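Galactose mutarotase-like protein (Clostridium acetobutylicum, PDB 3OS7) is probably a carbohydrate-binding enzyme of the aldose 1-epimerase family, which interconverts the alpha and beta anomers of sugars. Local coordinates at residues L7-E12 with K19-A24; F23-Y28 with D127-E132. All coordinates share one frame; numbering follows the deposited sequence.

Contact 1 (L7-E12 with K19-A24); sequences LWIKEE and KCIRFA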
loop_
_atom_site.group_PDB
_atom_site.type_symbol
_atom_site.label_atom_id
_atom_site.label_comp_id
_atom_site.label_asym_id
_atom_site.label_seq_id
_atom_site.Cartn_x
_atom_site.Cartn_y
_atom_site.Cartn_z
ATOM N N LEU A 7 17.626 -3.939 -19.004
ATOM C CA LEU A 7 17.668 -4.743 -17.804
ATOM C C LEU A 7 18.877 -4.389 -16.957
ATOM O O LEU A 7 20.001 -4.642 -17.362
ATOM C CB LEU A 7 17.684 -6.234 -18.167
ATOM C CG LEU A 7 17.790 -7.231 -17.016
ATOM C CD1 LEU A 7 16.477 -7.238 -16.165
ATOM C CD2 LEU A 7 18.084 -8.612 -17.608
ATOM N N TRP A 8 18.648 -3.829 -15.766
ATOM C CA TRP A 8 19.748 -3.408 -14.895
ATOM C C TRP A 8 19.282 -3.055 -13.496
ATOM O O TRP A 8 18.074 -2.850 -13.247
ATOM C CB TRP A 8 20.549 -2.242 -15.512
ATOM C CG TRP A 8 19.720 -1.113 -16.030
ATOM C CD1 TRP A 8 19.308 -0.926 -17.315
ATOM C CD2 TRP A 8 19.181 -0.024 -15.271
ATOM N NE1 TRP A 8 18.558 0.227 -17.406
ATOM C CE2 TRP A 8 18.461 0.795 -16.168
ATOM C CE3 TRP A 8 19.262 0.356 -13.919
ATOM C CZ2 TRP A 8 17.825 1.963 -15.767
ATOM C CZ3 TRP A 8 18.621 1.507 -13.523
ATOM C CH2 TRP A 8 17.882 2.283 -14.443
ATOM N N ILE A 9 20.243 -3.009 -12.586
ATOM C CA ILE A 9 20.024 -2.582 -11.202
ATOM C C ILE A 9 21.187 -1.687 -10.843
ATOM O O ILE A 9 22.332 -2.087 -10.960
ATOM C CB ILE A 9 19.988 -3.748 -10.204
ATOM C CG1 ILE A 9 18.867 -4.747 -10.577
ATOM C CG2 ILE A 9 19.847 -3.219 -8.760
ATOM C CD1 ILE A 9 18.816 -5.982 -9.664
ATOM N N LYS A 10 20.884 -0.496 -10.341
ATOM C CA LYS A 10 21.901 0.517 -9.994
ATOM C C LYS A 10 21.673 1.002 -8.574
ATOM O O LYS A 10 20.576 1.433 -8.236
ATOM C CB LYS A 10 21.851 1.678 -10.977
ATOM C CG LYS A 10 22.849 2.799 -10.702
ATOM C CD LYS A 10 22.791 3.860 -11.790
ATOM C CE LYS A 10 23.857 4.911 -11.600
ATOM N NZ LYS A 10 23.844 5.906 -12.721
ATOM N N GLU A 11 22.705 0.896 -7.743
ATOM C CA GLU A 11 22.696 1.478 -6.430
ATOM C C GLU A 11 23.392 2.821 -6.559
ATOM O O GLU A 11 24.490 2.883 -7.073
ATOM C CB GLU A 11 23.450 0.586 -5.491
ATOM C CG GLU A 11 23.561 1.046 -4.070
ATOM C CD GLU A 11 24.170 -0.072 -3.196
ATOM O OE1 GLU A 11 24.068 -1.252 -3.592
ATOM O OE2 GLU A 11 24.715 0.213 -2.122
ATOM N N GLU A 12 22.743 3.881 -6.092
ATOM C CA GLU A 12 23.285 5.233 -6.237
ATOM C C GLU A 12 22.870 6.102 -5.052
ATOM O O GLU A 12 22.210 5.629 -4.141
ATOM C CB GLU A 12 22.835 5.842 -7.569
ATOM C CG GLU A 12 21.364 6.099 -7.661
ATOM C CD GLU A 12 20.870 6.262 -9.098
ATOM O OE1 GLU A 12 20.178 5.354 -9.590
ATOM O OE2 GLU A 12 21.158 7.286 -9.744
ATOM N N LYS A 19 21.410 6.031 0.165
ATOM C CA LYS A 19 21.499 5.045 -0.874
ATOM C C LYS A 19 20.093 4.805 -1.438
ATOM O O LYS A 19 19.079 4.879 -0.720
ATOM C CB LYS A 19 22.154 3.776 -0.345
ATOM C CG LYS A 19 23.653 4.022 0.008
ATOM C CD LYS A 19 24.365 2.758 0.494
ATOM C CE LYS A 19 25.204 3.009 1.737
ATOM N NZ LYS A 19 25.312 1.743 2.529
ATOM N N CYS A 20 20.008 4.617 -2.741
ATOM C CA CYS A 20 18.740 4.215 -3.329
ATOM C C CYS A 20 19.077 3.169 -4.373
ATOM O O CYS A 20 20.250 3.052 -4.782
ATOM C CB CYS A 20 18.019 5.409 -3.913
ATOM S SG CYS A 20 18.722 6.143 -5.403
ATOM N N ILE A 21 18.089 2.364 -4.739
ATOM C CA ILE A 21 18.247 1.395 -5.812
ATOM C C ILE A 21 17.276 1.705 -6.935
ATOM O O ILE A 21 16.047 1.749 -6.717
ATOM C CB ILE A 21 18.029 -0.080 -5.327
ATOM C CG1 ILE A 21 18.862 -0.442 -4.090
ATOM C CG2 ILE A 21 18.266 -1.056 -6.498
ATOM C CD1 ILE A 21 20.337 -0.547 -4.326
ATOM N N ARG A 22 17.818 1.952 -8.130
ATOM C CA ARG A 22 17.039 2.100 -9.350
ATOM C C ARG A 22 17.123 0.778 -10.116
ATOM O O ARG A 22 18.192 0.186 -10.222
ATOM C CB ARG A 22 17.635 3.201 -10.192
ATOM C CG ARG A 22 16.699 3.904 -11.095
ATOM C CD ARG A 22 17.375 5.148 -11.694
ATOM N NE ARG A 22 17.796 6.147 -10.709
ATOM C CZ ARG A 22 17.045 7.160 -10.260
ATOM N NH1 ARG A 22 15.789 7.323 -10.650
ATOM N NH2 ARG A 22 17.549 8.008 -9.384
ATOM N N PHE A 23 15.999 0.289 -10.612
ATOM C CA PHE A 23 15.997 -1.015 -11.291
ATOM C C PHE A 23 15.045 -1.000 -12.471
ATOM O O PHE A 23 14.045 -0.289 -12.457
ATOM C CB PHE A 23 15.786 -2.205 -10.307
ATOM C CG PHE A 23 14.527 -2.160 -9.449
ATOM C CD1 PHE A 23 14.355 -1.205 -8.460
ATOM C CD2 PHE A 23 13.574 -3.172 -9.543
ATOM C CE1 PHE A 23 13.241 -1.220 -7.636
ATOM C CE2 PHE A 23 12.427 -3.160 -8.751
ATOM C CZ PHE A 23 12.259 -2.182 -7.797
ATOM N N ALA A 24 15.378 -1.793 -13.490
ATOM C CA ALA A 24 14.739 -1.711 -14.784
ATOM C C ALA A 24 14.653 -3.100 -15.402
ATOM O O ALA A 24 15.620 -3.878 -15.346
ATOM C CB ALA A 24 15.543 -0.773 -15.700
#

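Contact 2 (F23-Y28 with D127-E132); sequences FAAGGY and DKALVE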
loop_
_atom_site.group_PDB
_atom_site.type_symbol
_atom_site.label_atom_id
_atom_site.label_comp_id
_atom_site.label_asym_id
_atom_site.label_seq_id
_atom_site.Cartn_x
_atom_site.Cartn_y
_atom_site.Cartn_z
ATOM N N PHE A 23 15.999 0.289 -10.612
ATOM C CA PHE A 23 15.997 -1.015 -11.291
ATOM C C PHE A 23 15.045 -1.000 -12.471
ATOM O O PHE A 23 14.045 -0.289 -12.457
ATOM C CB PHE A 23 15.786 -2.205 -10.307
ATOM C CG PHE A 23 14.527 -2.160 -9.449
ATOM C CD1 PHE A 23 14.355 -1.205 -8.460
ATOM C CD2 PHE A 23 13.574 -3.172 -9.543
ATOM C CE1 PHE A 23 13.241 -1.220 -7.636
ATOM C CE2 PHE A 23 12.427 -3.160 -8.751
ATOM C CZ PHE A 23 12.259 -2.182 -7.797
ATOM N N ALA A 24 15.378 -1.793 -13.490
ATOM C CA ALA A 24 14.739 -1.711 -14.784
ATOM C C ALA A 24 14.653 -3.100 -15.402
ATOM O O ALA A 24 15.620 -3.878 -15.346
ATOM C CB ALA A 24 15.543 -0.773 -15.700
ATOM N N ALA A 25 13.500 -3.404 -15.987
ATOM C CA ALA A 25 13.347 -4.616 -16.785
ATOM C C ALA A 25 12.094 -4.477 -17.607
ATOM O O ALA A 25 11.140 -3.842 -17.167
ATOM C CB ALA A 25 13.263 -5.870 -15.871
ATOM N N GLY A 26 12.125 -5.015 -18.815
ATOM C CA GLY A 26 10.939 -5.099 -19.673
ATOM C C GLY A 26 10.286 -3.783 -20.034
ATOM O O GLY A 26 9.086 -3.741 -20.291
ATOM N N GLY A 27 11.067 -2.711 -20.090
ATOM C CA GLY A 27 10.536 -1.388 -20.393
ATOM C C GLY A 27 10.078 -0.559 -19.193
ATOM O O GLY A 27 9.765 0.630 -19.341
ATOM N N TYR A 28 10.035 -1.176 -18.017
ATOM C CA TYR A 28 9.717 -0.458 -16.781
ATOM C C TYR A 28 10.996 -0.057 -16.035
ATOM O O TYR A 28 12.033 -0.687 -16.184
ATOM C CB TYR A 28 8.897 -1.331 -15.842
ATOM C CG TYR A 28 7.484 -1.660 -16.294
ATOM C CD1 TYR A 28 7.216 -2.763 -17.121
ATOM C CD2 TYR A 28 6.404 -0.888 -15.863
ATOM C CE1 TYR A 28 5.905 -3.065 -17.518
ATOM C CE2 TYR A 28 5.117 -1.172 -16.266
ATOM C CZ TYR A 28 4.874 -2.267 -17.092
ATOM O OH TYR A 28 3.566 -2.542 -17.455
ATOM N N ASP A 127 14.991 -12.181 -17.809
ATOM C CA ASP A 127 14.817 -10.776 -18.125
ATOM C C ASP A 127 14.020 -10.055 -17.031
ATOM O O ASP A 127 13.217 -9.192 -17.330
ATOM C CB ASP A 127 14.140 -10.611 -19.490
ATOM C CG ASP A 127 14.989 -11.173 -20.648
ATOM O OD1 ASP A 127 16.172 -11.528 -20.420
ATOM O OD2 ASP A 127 14.468 -11.262 -21.784
ATOM N N LYS A 128 14.273 -10.411 -15.772
ATOM C CA LYS A 128 13.640 -9.767 -14.610
ATOM C C LYS A 128 14.684 -9.115 -13.685
ATOM O O LYS A 128 15.797 -9.619 -13.574
ATOM C CB LYS A 128 12.907 -10.799 -13.780
ATOM C CG LYS A 128 11.835 -11.574 -14.573
ATOM C CD LYS A 128 11.285 -12.767 -13.787
ATOM C CE LYS A 128 10.465 -13.690 -14.696
ATOM N NZ LYS A 128 9.313 -12.965 -15.325
ATOM N N ALA A 129 14.281 -8.059 -12.977
ATOM C CA ALA A 129 15.130 -7.424 -11.982
ATOM C C ALA A 129 14.455 -7.586 -10.645
ATOM O O ALA A 129 13.296 -7.208 -10.482
ATOM C CB ALA A 129 15.391 -5.940 -12.314
ATOM N N LEU A 130 15.189 -8.168 -9.699
ATOM C CA LEU A 130 14.704 -8.452 -8.361
ATOM C C LEU A 130 15.467 -7.639 -7.312
ATOM O O LEU A 130 16.709 -7.657 -7.267
ATOM C CB LEU A 130 14.833 -9.954 -8.057
ATOM C CG LEU A 130 14.436 -10.440 -6.663
ATOM C CD1 LEU A 130 12.953 -10.332 -6.489
ATOM C CD2 LEU A 130 14.861 -11.871 -6.406
ATOM N N VAL A 131 14.716 -6.897 -6.498
ATOM C CA VAL A 131 15.270 -6.166 -5.363
ATOM C C VAL A 131 14.447 -6.480 -4.125
ATOM O O VAL A 131 13.206 -6.377 -4.131
ATOM C CB VAL A 131 15.264 -4.682 -5.613
ATOM C CG1 VAL A 131 15.703 -3.934 -4.347
ATOM C CG2 VAL A 131 16.159 -4.311 -6.791
ATOM N N GLU A 132 15.118 -6.882 -3.060
ATOM C CA GLU A 132 14.448 -7.198 -1.799
ATOM C C GLU A 132 15.038 -6.373 -0.680
ATOM O O GLU A 132 16.267 -6.220 -0.595
ATOM C CB GLU A 132 14.596 -8.693 -1.447
ATOM C CG GLU A 132 14.090 -9.634 -2.533
ATOM C CD GLU A 132 14.036 -11.105 -2.091
ATOM O OE1 GLU A 132 14.777 -11.476 -1.161
ATOM O OE2 GLU A 132 13.238 -11.874 -2.676
#

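Contact 1 (L7-E12 with K19-A24)
Trp8 folds its indole back over the neighbouring strand and lays one face on the methyl of Ala24: CB of Ala24 sits 3.6 Å from the centroid of the five-membered ring, over the face, a CH-pi contact. Trp8 CG stands between its own backbone N and carbonyl carbon (chi1 48°). The six-membered ring lies near Arg22, with CH2 of Trp8 3.9 Å from CG of Arg22. Arg22 runs beside the indole, pointing the same way, and its guanidinium plane is turned 45° from the ring. Its NE gives a short bond of 2.7 Å to OE1 of Glu12, the one salt bridge between the two strands. The carboxylate oxygen lies near the guanidinium plane, whereas NE meets it from above the carboxylate plane, the two planes being 75° apart. CG of Glu12 lies against SG of Cys20 (3.5 Å). Lys10, on this same face, extends its chain away from the partner strand.

The face carrying Ile9, Ile21 and Phe23 is the tight side, turned toward strands 118-125 and 128-137. CG2 of Ile9 meets CG2 of Ile21 at 3.5 Å, and both side chains also touch those two strands. Glu11 and Lys19 form the exposed end of this face: CD1 of Ile21 presses on CB of Glu11 at 3.5 Å, but the Glu11 carboxylate turns to Lys122 for its salt bridge, and Lys19 merely runs alongside, its CD 3.7 Å from Glu11 OE2. Paired backbone hydrogen bonds at Trp8-Ala24, Lys10-Arg22 and Glu12-Cys20 alternate with the non-hydrogen-bonded pairs Ile9-Phe23 and Glu11-Ile21. This is the regular ladder of an antiparallel beta hairpin, strands 8-14 and 18-25, which opens a five-stranded sheet with 8-14 outermost.

Contact 2 (F23-Y28 with D127-E132)
The Phe23 ring takes CG2 of Val131 over one face: the methyl lies 3.9 Å from the ring centroid, 17° off the normal, shifted toward the rim so that its nearest ring atom is CG of Phe23, at 3.8 Å. Obliquely to the same ring, O of Ala129 comes within 4.2 Å of Phe23 CD2. The Val131 branch over the ring is the one anti to its own carbonyl carbon, beside the backbone N.

Beyond the ring the contact narrows to alanine methyls meeting each other and backbone carbonyls. CB of Ala129 lies 4.1 Å from CB of Ala25 and 3.7 Å from O of Ala24, while CB of Ala25 also reaches O of Asp127 at 3.6 Å. No hydrogen bond joins the segments; the strands approach to 6.0 Å between their axes, and the side chains of Phe23, Ala25, Ala129 and Val131 occupy the interval. Just past Ala25 the chain reverses through Gly26 and Gly27 in a type I' beta turn, both glycines at positive phi, closed by paired backbone bonds between Ala25 and Tyr28. Strand 18-25 thus packs without a hydrogen bond on strand 128-137 of another sheet, the face-to-face layering of a beta sandwich.

Overall arrangement
Both contacts use strand 18-25: contact 1 its edge, through backbone bonds to strand 8-14; contact 2 the face carrying Phe23 and Ala25, which meets strand 128-137. Their centres are about 9 Å apart, and Phe23 and Ala24 belong to both. The two also touch directly. CD1 of Leu7 packs 3.5 Å from CB of Ala25, and CD1 of Ile9 lies 3.6 Å from O of Leu130, so the hairpin's inward side chains continue the apolar layer between the sheets. Both contacts lie on the same side of the chain's centre, their own centres about 21 and 20 Å from it.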